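Local coordinates for long form salivary protein D7L1 (Aedes aegypti, PDB 3DXL) that binds and sequesters biogenic amines, leukotrienes and other mediators of the host response, and so modulates blood feeding by female mosquitoes, at residues P29-A32 / K33-W37; Q48-G51 / K52-V56; K111-D114 / P115-K118; E209-K212 / R213-L217. All blocks are in the same frame, centred on the assembly; numbering follows the deposited sequence.

Contact 1: P29-A32 / K33-W37; sequences PMLA and KWKEW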
loop_
_atom_site.group_PDB
_atom_site.type_symbol
_atom_site.label_atom_id
_atom_site.label_comp_id
_atom_site.label_asym_id
_atom_site.label_seq_id
_atom_site.Cartn_x
_atom_site.Cartn_y
_atom_site.Cartn_z
ATOM N N PRO A 29 -22.617 -0.940 -6.074
ATOM C CA PRO A 29 -22.660 -0.015 -7.219
ATOM C C PRO A 29 -21.498 0.988 -7.259
ATOM O O PRO A 29 -20.924 1.215 -8.338
ATOM C CB PRO A 29 -24.008 0.694 -7.051
ATOM C CG PRO A 29 -24.853 -0.309 -6.304
ATOM C CD PRO A 29 -23.899 -0.951 -5.339
ATOM N N MET A 30 -21.137 1.571 -6.113
ATOM C CA MET A 30 -20.015 2.504 -6.087
ATOM C C MET A 30 -18.698 1.805 -6.423
ATOM O O MET A 30 -17.921 2.309 -7.239
ATOM C CB MET A 30 -19.931 3.249 -4.754
ATOM C CG MET A 30 -21.104 4.185 -4.515
ATOM S SD MET A 30 -20.590 5.743 -3.791
ATOM C CE MET A 30 -22.024 6.202 -2.832
ATOM N N LEU A 31 -18.466 0.643 -5.820
ATOM C CA LEU A 31 -17.257 -0.116 -6.095
ATOM C C LEU A 31 -17.104 -0.396 -7.595
ATOM O O LEU A 31 -16.017 -0.230 -8.153
ATOM C CB LEU A 31 -17.258 -1.418 -5.289
ATOM C CG LEU A 31 -16.127 -2.405 -5.572
ATOM C CD1 LEU A 31 -14.747 -1.820 -5.307
ATOM C CD2 LEU A 31 -16.338 -3.671 -4.752
ATOM N N ALA A 32 -18.192 -0.812 -8.235
ATOM C CA ALA A 32 -18.171 -1.151 -9.659
ATOM C C ALA A 32 -17.735 0.021 -10.537
ATOM O O ALA A 32 -17.044 -0.176 -11.536
ATOM C CB ALA A 32 -19.527 -1.672 -10.103
ATOM N N LYS A 33 -18.157 1.229 -10.168
ATOM C CA LYS A 33 -17.792 2.441 -10.899
ATOM C C LYS A 33 -16.372 2.884 -10.580
ATOM O O LYS A 33 -15.560 3.098 -11.487
ATOM C CB LYS A 33 -18.772 3.566 -10.582
ATOM C CG LYS A 33 -20.141 3.370 -11.213
ATOM C CD LYS A 33 -21.100 4.514 -10.899
ATOM C CE LYS A 33 -21.808 4.315 -9.563
ATOM N NZ LYS A 33 -23.007 5.189 -9.423
ATOM N N TRP A 34 -16.060 3.029 -9.295
ATOM C CA TRP A 34 -14.744 3.528 -8.908
ATOM C C TRP A 34 -13.606 2.658 -9.451
ATOM O O TRP A 34 -12.576 3.177 -9.883
ATOM C CB TRP A 34 -14.618 3.658 -7.390
ATOM C CG TRP A 34 -15.614 4.563 -6.717
ATOM C CD1 TRP A 34 -16.577 5.350 -7.306
ATOM C CD2 TRP A 34 -15.738 4.769 -5.304
ATOM N NE1 TRP A 34 -17.284 6.025 -6.336
ATOM C CE2 TRP A 34 -16.790 5.689 -5.100
ATOM C CE3 TRP A 34 -15.046 4.277 -4.187
ATOM C CZ2 TRP A 34 -17.177 6.115 -3.824
ATOM C CZ3 TRP A 34 -15.432 4.698 -2.920
ATOM C CH2 TRP A 34 -16.484 5.610 -2.748
ATOM N N LYS A 35 -13.805 1.341 -9.443
ATOM C CA LYS A 35 -12.803 0.402 -9.979
ATOM C C LYS A 35 -12.438 0.711 -11.417
ATOM O O LYS A 35 -11.294 0.491 -11.826
ATOM C CB LYS A 35 -13.299 -1.043 -9.926
ATOM C CG LYS A 35 -13.312 -1.666 -8.562
ATOM C CD LYS A 35 -13.472 -3.178 -8.663
ATOM C CE LYS A 35 -14.337 -3.605 -9.844
ATOM N NZ LYS A 35 -14.419 -5.090 -9.936
ATOM N N GLU A 36 -13.422 1.197 -12.170
ATOM C CA GLU A 36 -13.281 1.464 -13.597
ATOM C C GLU A 36 -12.929 2.923 -13.889
ATOM O O GLU A 36 -13.067 3.388 -15.029
ATOM C CB GLU A 36 -14.566 1.064 -14.335
ATOM C CG GLU A 36 -14.982 -0.408 -14.157
ATOM C CD GLU A 36 -13.893 -1.405 -14.538
ATOM O OE1 GLU A 36 -13.268 -1.237 -15.606
ATOM O OE2 GLU A 36 -13.672 -2.370 -13.772
ATOM N N TRP A 37 -12.467 3.637 -12.862
ATOM C CA TRP A 37 -12.084 5.047 -12.993
ATOM C C TRP A 37 -13.287 5.960 -13.297
ATOM O O TRP A 37 -13.146 7.027 -13.894
ATOM C CB TRP A 37 -10.954 5.206 -14.024
ATOM C CG TRP A 37 -9.610 4.741 -13.519
ATOM C CD1 TRP A 37 -9.267 3.474 -13.103
ATOM C CD2 TRP A 37 -8.435 5.537 -13.380
ATOM N NE1 TRP A 37 -7.951 3.450 -12.716
ATOM C CE2 TRP A 37 -7.415 4.701 -12.871
ATOM C CE3 TRP A 37 -8.143 6.884 -13.630
ATOM C CZ2 TRP A 37 -6.121 5.169 -12.621
ATOM C CZ3 TRP A 37 -6.865 7.351 -13.379
ATOM C CH2 TRP A 37 -5.868 6.496 -12.869
HETATM O O HOH W 1 -16.925 -2.643 -12.560
#
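Met30 and Trp34 reach each other because both turn CG away from the carbonyl carbon, chi1 -66° and -59°, which sends the two side chains the same way off helix 27-34. In the conformer described, one of two modelled for Met30, a bend at chi2 carries the sulfur along the indole: SD of Met30 lies 3.4 Å from CZ2 of Trp34, an oblique Met-aromatic contact at the benzo ring. The Met30 carbonyl serves the same residue twice. Its O accepts an almost straight bond of 2.9 Å from Trp34 N, and it also sits 3.2 Å above the indole plane, toward the rim. On the pyrrole side of the indole, NE1 of Trp34 is hydrogen-bonded to the carbonyl O of Glu40.

One residue further on, Leu31 and Lys35 repeat the spacing with aliphatic carbon: CD1 of Leu31 touches CG of Lys35 at 3.6 Å, and Lys35 N bonds to Leu31 O in the same turn. The helix is closed by a Schellman motif, with Trp37, at positive phi, as its C-prime residue and Trp37 N bonded to Trp34 O at 3.0 Å. The residue at this helix end, Trp37, binds leukotriene E4 in the N-terminal odorant-binding-protein domain.

At the outer side of the turn, a water donates to Ala32 O over 2.7 Å and makes a weak, longer bond to OE2 of Glu36. OE1 of that carboxylate forms a salt bridge with Lys132. On the buried side, Met17 of helix 6-20 packs against both Leu31 and Trp34, while Met30 rests on Thr47 of helix 45-58.

Contact 2: Q48-G51 / K52-V56; sequences QCFG and KCVLV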
loop_
_atom_site.group_PDB
_atom_site.type_symbol
_atom_site.label_atom_id
_atom_site.label_comp_id
_atom_site.label_asym_id
_atom_site.label_seq_id
_atom_site.Cartn_x
_atom_site.Cartn_y
_atom_site.Cartn_z
ATOM N N GLN A 48 -16.432 11.808 -3.081
ATOM C CA GLN A 48 -15.570 12.967 -2.928
ATOM C C GLN A 48 -14.345 12.648 -2.076
ATOM O O GLN A 48 -13.221 13.000 -2.431
ATOM C CB GLN A 48 -16.356 14.137 -2.349
ATOM C CG GLN A 48 -17.457 14.601 -3.292
ATOM C CD GLN A 48 -18.531 15.421 -2.620
ATOM O OE1 GLN A 48 -18.393 15.850 -1.474
ATOM N NE2 GLN A 48 -19.623 15.647 -3.345
ATOM N N CYS A 49 -14.557 11.957 -0.957
ATOM C CA CYS A 49 -13.434 11.619 -0.090
ATOM C C CYS A 49 -12.561 10.521 -0.672
ATOM O O CYS A 49 -11.351 10.531 -0.465
ATOM C CB CYS A 49 -13.903 11.257 1.318
ATOM S SG CYS A 49 -14.437 12.700 2.274
ATOM N N PHE A 50 -13.164 9.587 -1.406
ATOM C CA PHE A 50 -12.384 8.604 -2.165
ATOM C C PHE A 50 -11.427 9.319 -3.128
ATOM O O PHE A 50 -10.231 9.028 -3.178
ATOM C CB PHE A 50 -13.301 7.660 -2.954
ATOM C CG PHE A 50 -12.582 6.866 -4.017
ATOM C CD1 PHE A 50 -11.621 5.918 -3.672
ATOM C CD2 PHE A 50 -12.858 7.065 -5.374
ATOM C CE1 PHE A 50 -10.937 5.204 -4.651
ATOM C CE2 PHE A 50 -12.189 6.337 -6.355
ATOM C CZ PHE A 50 -11.222 5.407 -5.992
ATOM N N GLY A 51 -11.961 10.258 -3.908
ATOM C CA GLY A 51 -11.151 10.989 -4.876
ATOM C C GLY A 51 -10.044 11.770 -4.201
ATOM O O GLY A 51 -8.900 11.731 -4.637
ATOM N N LYS A 52 -10.375 12.482 -3.126
ATOM C CA LYS A 52 -9.356 13.221 -2.386
ATOM C C LYS A 52 -8.265 12.273 -1.881
ATOM O O LYS A 52 -7.081 12.582 -1.964
ATOM C CB LYS A 52 -9.955 14.016 -1.219
ATOM C CG LYS A 52 -8.907 14.789 -0.418
ATOM C CD LYS A 52 -9.432 15.303 0.920
ATOM C CE LYS A 52 -8.276 15.553 1.898
ATOM N NZ LYS A 52 -8.704 16.164 3.184
ATOM N N CYS A 53 -8.673 11.122 -1.348
ATOM C CA CYS A 53 -7.724 10.121 -0.843
ATOM C C CYS A 53 -6.707 9.717 -1.907
ATOM O O CYS A 53 -5.501 9.692 -1.650
ATOM C CB CYS A 53 -8.490 8.893 -0.342
ATOM S SG CYS A 53 -7.493 7.520 0.307
ATOM N N VAL A 54 -7.195 9.403 -3.102
ATOM C CA VAL A 54 -6.312 8.985 -4.178
ATOM C C VAL A 54 -5.371 10.123 -4.577
ATOM O O VAL A 54 -4.173 9.923 -4.773
ATOM C CB VAL A 54 -7.118 8.492 -5.404
ATOM C CG1 VAL A 54 -6.209 8.223 -6.599
ATOM C CG2 VAL A 54 -7.926 7.248 -5.063
ATOM N N LEU A 55 -5.919 11.329 -4.685
ATOM C CA LEU A 55 -5.116 12.489 -5.063
ATOM C C LEU A 55 -4.022 12.806 -4.042
ATOM O O LEU A 55 -2.914 13.199 -4.406
ATOM C CB LEU A 55 -6.020 13.705 -5.285
ATOM C CG LEU A 55 -6.951 13.585 -6.496
ATOM C CD1 LEU A 55 -8.073 14.608 -6.431
ATOM C CD2 LEU A 55 -6.190 13.696 -7.822
ATOM N N VAL A 56 -4.336 12.631 -2.763
ATOM C CA VAL A 56 -3.360 12.869 -1.702
ATOM C C VAL A 56 -2.266 11.801 -1.698
ATOM O O VAL A 56 -1.081 12.122 -1.632
ATOM C CB VAL A 56 -4.046 12.993 -0.329
ATOM C CG1 VAL A 56 -3.025 13.005 0.803
ATOM C CG2 VAL A 56 -4.887 14.264 -0.298
#
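The carbonyl O of Cys49 takes the N-H of Cys53 at 2.9 Å, the shortest backbone bond between residues 48-51 and 52-56, with the donor tilted 30° from the carbonyl plane. CB of Cys53 also lies 3.3 Å from that oxygen. The bond spans the one helical turn that separates the two half-cystines. The neighbouring rungs continue the ladder: Lys52 N bonds to Gln48 O, Val54 N to Phe50 O, and Leu55 N to Gly51 O.

Among the side chains, Phe50 and Val54 run side by side. Phe50 sets CG anti to its N (chi1 165°), while Val54 puts CG2 opposite its own carbonyl carbon, and this methyl comes to the ring. CG2 of Val54 is 3.7 Å from CE1 of Phe50 and 4.1 Å from the ring centroid, in an off-centre CH-pi contact. Trp34 stacks with the same phenyl ring, tying this helix to the preceding one. Gly51 gives the turn no side chain of its own; the branch of Leu55 leans over its carbonyl instead, CG of Leu55 standing 3.3 Å from Gly51 O.

The polar ends are held from outside. Lys52 stretches its extended chain to OD1 of Asn104, and NE2 of Gln48 bonds to Val42 O. The sulfurs diverge, Cys53 pairing with Cys16 and Cys49 with Cys106. A helix carrying two cysteines one turn apart, each bound to a different neighbouring helix, is a hallmark of the disulfide-braced odorant-binding-protein fold.

Contact 3: K111-D114 / P115-K118; sequences KAYD and PVHK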
loop_
_atom_site.group_PDB
_atom_site.type_symbol
_atom_site.label_atom_id
_atom_site.label_comp_id
_atom_site.label_asym_id
_atom_site.label_seq_id
_atom_site.Cartn_x
_atom_site.Cartn_y
_atom_site.Cartn_z
ATOM N N LYS A 111 -14.252 18.482 -6.476
ATOM C CA LYS A 111 -14.902 19.344 -7.458
ATOM C C LYS A 111 -13.873 19.974 -8.401
ATOM O O LYS A 111 -14.106 20.059 -9.604
ATOM C CB LYS A 111 -15.742 20.404 -6.743
ATOM C CG LYS A 111 -16.444 21.391 -7.666
ATOM C CD LYS A 111 -17.349 22.329 -6.876
ATOM C CE LYS A 111 -17.898 23.456 -7.752
ATOM N NZ LYS A 111 -16.839 24.422 -8.165
ATOM N N ALA A 112 -12.736 20.395 -7.852
ATOM C CA ALA A 112 -11.682 21.026 -8.649
ATOM C C ALA A 112 -11.045 20.060 -9.638
ATOM O O ALA A 112 -10.788 20.419 -10.792
ATOM C CB ALA A 112 -10.620 21.626 -7.751
ATOM N N TYR A 113 -10.790 18.833 -9.186
ATOM C CA TYR A 113 -10.118 17.852 -10.021
ATOM C C TYR A 113 -11.027 17.148 -11.032
ATOM O O TYR A 113 -10.556 16.712 -12.073
ATOM C CB TYR A 113 -9.360 16.816 -9.159
ATOM C CG TYR A 113 -8.520 15.874 -9.992
ATOM C CD1 TYR A 113 -7.276 16.271 -10.493
ATOM C CD2 TYR A 113 -8.973 14.593 -10.299
ATOM C CE1 TYR A 113 -6.513 15.423 -11.277
ATOM C CE2 TYR A 113 -8.219 13.740 -11.086
ATOM C CZ TYR A 113 -6.986 14.159 -11.572
ATOM O OH TYR A 113 -6.245 13.311 -12.359
ATOM N N ASP A 114 -12.319 17.020 -10.732
ATOM C CA ASP A 114 -13.216 16.222 -11.577
ATOM C C ASP A 114 -13.151 16.602 -13.084
ATOM O O ASP A 114 -13.094 15.720 -13.927
ATOM C CB ASP A 114 -14.651 16.260 -11.029
ATOM C CG ASP A 114 -15.577 15.276 -11.710
ATOM O OD1 ASP A 114 -15.212 14.100 -11.905
ATOM O OD2 ASP A 114 -16.708 15.686 -12.027
ATOM N N PRO A 115 -13.159 17.908 -13.430
ATOM C CA PRO A 115 -13.039 18.241 -14.866
ATOM C C PRO A 115 -11.749 17.725 -15.511
ATOM O O PRO A 115 -11.757 17.324 -16.685
ATOM C CB PRO A 115 -13.058 19.776 -14.878
ATOM C CG PRO A 115 -13.804 20.139 -13.632
ATOM C CD PRO A 115 -13.308 19.123 -12.613
ATOM N N VAL A 116 -10.659 17.718 -14.742
ATOM C CA VAL A 116 -9.380 17.215 -15.218
ATOM C C VAL A 116 -9.437 15.702 -15.378
ATOM O O VAL A 116 -8.984 15.161 -16.377
ATOM C CB VAL A 116 -8.215 17.612 -14.277
ATOM C CG1 VAL A 116 -6.896 17.009 -14.753
ATOM C CG2 VAL A 116 -8.110 19.134 -14.167
ATOM N N HIS A 117 -10.028 15.025 -14.393
ATOM C CA HIS A 117 -10.211 13.587 -14.475
ATOM C C HIS A 117 -10.911 13.211 -15.789
ATOM O O HIS A 117 -10.464 12.329 -16.513
ATOM C CB HIS A 117 -11.018 13.095 -13.271
ATOM C CG HIS A 117 -11.293 11.628 -13.292
ATOM N ND1 HIS A 117 -10.316 10.684 -13.060
ATOM C CD2 HIS A 117 -12.436 10.942 -13.522
ATOM C CE1 HIS A 117 -10.849 9.478 -13.145
ATOM N NE2 HIS A 117 -12.133 9.607 -13.422
ATOM N N LYS A 118 -12.009 13.896 -16.089
ATOM C CA LYS A 118 -12.795 13.567 -17.271
ATOM C C LYS A 118 -12.111 13.981 -18.579
ATOM O O LYS A 118 -12.126 13.215 -19.544
ATOM C CB LYS A 118 -14.202 14.147 -17.163
ATOM C CG LYS A 118 -15.018 13.570 -16.003
ATOM C CD LYS A 118 -16.515 13.816 -16.174
ATOM C CE LYS A 118 -16.838 15.293 -16.154
ATOM N NZ LYS A 118 -18.303 15.517 -16.146
HETATM O O HOH W 2 -7.569 11.152 -13.275
HETATM O O HOH W 3 -18.957 15.213 -13.479
#
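Tyr113 lays one face of its ring over the next turn of helix 106-119, in the N-terminal odorant-binding-protein domain. CB of Val116 stands 4.0 Å above that face, toward the rim, and CG1 of Val116 meets CE1 of Tyr113 at 3.8 Å, the two side chains crossing at about a right angle. His117 N lies over the same face, and CB of His117 approaches CE2 of Tyr113 to 3.6 Å. With CG anti to the backbone N (chi1 -173°), the phenol is directed forward along the helix, above these residues.

Behind the side chains, Tyr113 O receives His117 N in a good bond of 2.9 Å and Val116 N in a weak, sharply bent one. The doubled acceptor belongs to a kink: Pro115 has no N-H to offer Lys111 O, and its CD occupies that position instead.

Further out, Tyr113 OH and ND1 of His117 share a water that lies at the edge of the phenol ring, in its plane. The hydroxyl also bonds to OH of Tyr92, and NE2 of His117 to the carbonyl O of Trp37, so both polar ends are positioned by neighbours. On the outer side of the helix, the charges of Asp114 and Lys118 stay beyond salt-bridge distance; a water joins them, donating to OD2 of Asp114 at 2.7 Å and accepting from NZ of Lys118 at 2.8 Å.

Contact 4: E209-K212 / R213-L217; sequences EEVK and RDFKL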
loop_
_atom_site.group_PDB
_atom_site.type_symbol
_atom_site.label_atom_id
_atom_site.label_comp_id
_atom_site.label_asym_id
_atom_site.label_seq_id
_atom_site.Cartn_x
_atom_site.Cartn_y
_atom_site.Cartn_z
ATOM N N GLU A 209 0.622 5.013 12.452
ATOM C CA GLU A 209 -0.790 4.871 12.128
ATOM C C GLU A 209 -1.089 3.597 11.334
ATOM O O GLU A 209 -2.140 2.996 11.518
ATOM C CB GLU A 209 -1.331 6.117 11.418
ATOM C CG GLU A 209 -1.383 7.373 12.305
ATOM C CD GLU A 209 -2.118 7.157 13.626
ATOM O OE1 GLU A 209 -3.164 6.471 13.638
ATOM O OE2 GLU A 209 -1.652 7.694 14.656
ATOM N N GLU A 210 -0.168 3.184 10.468
ATOM C CA GLU A 210 -0.373 1.934 9.736
ATOM C C GLU A 210 -0.341 0.712 10.669
ATOM O O GLU A 210 -1.153 -0.200 10.524
ATOM C CB GLU A 210 0.648 1.789 8.614
ATOM C CG GLU A 210 0.380 0.619 7.646
ATOM C CD GLU A 210 -0.834 0.789 6.725
ATOM O OE1 GLU A 210 -1.334 1.923 6.532
ATOM O OE2 GLU A 210 -1.276 -0.237 6.170
ATOM N N VAL A 211 0.578 0.717 11.640
ATOM C CA VAL A 211 0.660 -0.385 12.610
ATOM C C VAL A 211 -0.616 -0.410 13.447
ATOM O O VAL A 211 -1.212 -1.461 13.683
ATOM C CB VAL A 211 1.892 -0.282 13.526
ATOM C CG1 VAL A 211 2.059 -1.570 14.302
ATOM C CG2 VAL A 211 3.140 -0.011 12.717
ATOM N N LYS A 212 -1.056 0.775 13.864
ATOM C CA LYS A 212 -2.283 0.894 14.644
ATOM C C LYS A 212 -3.496 0.373 13.889
ATOM O O LYS A 212 -4.360 -0.275 14.466
ATOM C CB LYS A 212 -2.528 2.341 15.072
ATOM C CG LYS A 212 -1.581 2.814 16.166
ATOM C CD LYS A 212 -1.677 4.323 16.387
ATOM C CE LYS A 212 -3.057 4.727 16.866
ATOM N NZ LYS A 212 -3.140 6.198 17.123
ATOM N N ARG A 213 -3.557 0.678 12.588
ATOM C CA ARG A 213 -4.639 0.236 11.731
ATOM C C ARG A 213 -4.791 -1.282 11.828
ATOM O O ARG A 213 -5.890 -1.798 11.961
ATOM C CB ARG A 213 -4.352 0.659 10.284
ATOM C CG ARG A 213 -5.479 0.400 9.305
ATOM C CD ARG A 213 -5.083 0.810 7.888
ATOM N NE ARG A 213 -6.272 1.106 7.079
ATOM C CZ ARG A 213 -6.996 0.196 6.438
ATOM N NH1 ARG A 213 -6.649 -1.086 6.471
ATOM N NH2 ARG A 213 -8.065 0.559 5.743
ATOM N N ASP A 214 -3.665 -1.984 11.747
ATOM C CA ASP A 214 -3.686 -3.445 11.791
ATOM C C ASP A 214 -4.043 -4.019 13.168
ATOM O O ASP A 214 -4.697 -5.052 13.251
ATOM C CB ASP A 214 -2.367 -4.012 11.285
ATOM C CG ASP A 214 -2.251 -3.944 9.768
ATOM O OD1 ASP A 214 -3.268 -3.659 9.083
ATOM O OD2 ASP A 214 -1.132 -4.184 9.265
ATOM N N PHE A 215 -3.649 -3.327 14.239
ATOM C CA PHE A 215 -4.113 -3.704 15.581
ATOM C C PHE A 215 -5.626 -3.565 15.715
ATOM O O PHE A 215 -6.304 -4.461 16.233
ATOM C CB PHE A 215 -3.433 -2.869 16.670
ATOM C CG PHE A 215 -2.166 -3.482 17.218
ATOM C CD1 PHE A 215 -1.130 -3.848 16.367
ATOM C CD2 PHE A 215 -1.996 -3.641 18.589
ATOM C CE1 PHE A 215 0.044 -4.396 16.871
ATOM C CE2 PHE A 215 -0.820 -4.192 19.102
ATOM C CZ PHE A 215 0.198 -4.557 18.238
ATOM N N LYS A 216 -6.167 -2.446 15.222
ATOM C CA LYS A 216 -7.596 -2.227 15.336
ATOM C C LYS A 216 -8.385 -3.269 14.555
ATOM O O LYS A 216 -9.449 -3.705 14.992
ATOM C CB LYS A 216 -7.965 -0.805 14.919
ATOM C CG LYS A 216 -7.447 0.237 15.897
ATOM C CD LYS A 216 -7.830 1.651 15.517
ATOM C CE LYS A 216 -7.249 2.646 16.519
ATOM N NZ LYS A 216 -7.413 4.057 16.064
ATOM N N LEU A 217 -7.830 -3.713 13.426
ATOM C CA LEU A 217 -8.483 -4.740 12.617
ATOM C C LEU A 217 -8.520 -6.126 13.265
ATOM O O LEU A 217 -9.331 -6.962 12.876
ATOM C CB LEU A 217 -7.872 -4.818 11.214
ATOM C CG LEU A 217 -8.321 -3.663 10.315
ATOM C CD1 LEU A 217 -7.410 -3.533 9.108
ATOM C CD2 LEU A 217 -9.787 -3.813 9.900
HETATM O O HOH W 4 -5.431 6.633 15.382
#
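Helix 208-217 belongs to the C-terminal odorant-binding-protein domain; its charged side chains form two groups, and Val211 and Phe215 make an apolar pair. Glu210 and Arg213 run alongside each other with carboxylate and guanidinium planes only 4° apart, yet they do not pair: the nearest side-chain approach is OE1 of Glu210 to CD of Arg213, 4.1 Å. Both have outside partners, Glu210 binding Arg267 and Arg15, and Arg213 binding Asp19 and Glu18.

Lys216 N closes the turn on Lys212 O at 2.9 Å. A water accepts from NZ of Lys212 at 2.9 Å, donates to OE1 of Glu209, and takes a weak bond from NZ of Lys216. NZ of Lys212 also forms a salt bridge with OE2 of Glu209 at 3.2 Å, meeting its syn side, and another with Glu226. CG1 of Val211 lies 4.3 Å from CE1 of Phe215; both pack on Leu225.

Asp214 is buried, bonded to Arg270, Tyr199 and Arg267. Arg267 bridges the neighbouring carboxylates of Asp214 and Glu210; with Arg270 and Arg15 close by, both acids would be expected to stay ionised. The salt bridges to Arg15, Glu18 and Asp19 of helix 6-20 cross between the domains and probably contribute to holding them together.

In the fold
Contacts 1, 2 and 3 follow one another along the N-terminal domain, on helices 27-34, 45-58 and 106-119, with centres 12 to 17 Å apart, and each touches the other two. Trp34 CE3 meets Phe50 CG at 3.6 Å between contacts 1 and 2, Leu55 CD1 packs on Tyr113 CB at 3.7 Å between contacts 2 and 3, and the Trp37 carbonyl joins contact 1 to contact 3. Together they probably form part of the framework around the lipid pocket, to which Trp37 contributes directly. Contact 4 comes last, on helix 208-217 of the C-terminal domain, its centre 21 to 32 Å from the others; amines bind in that domain's separate pocket.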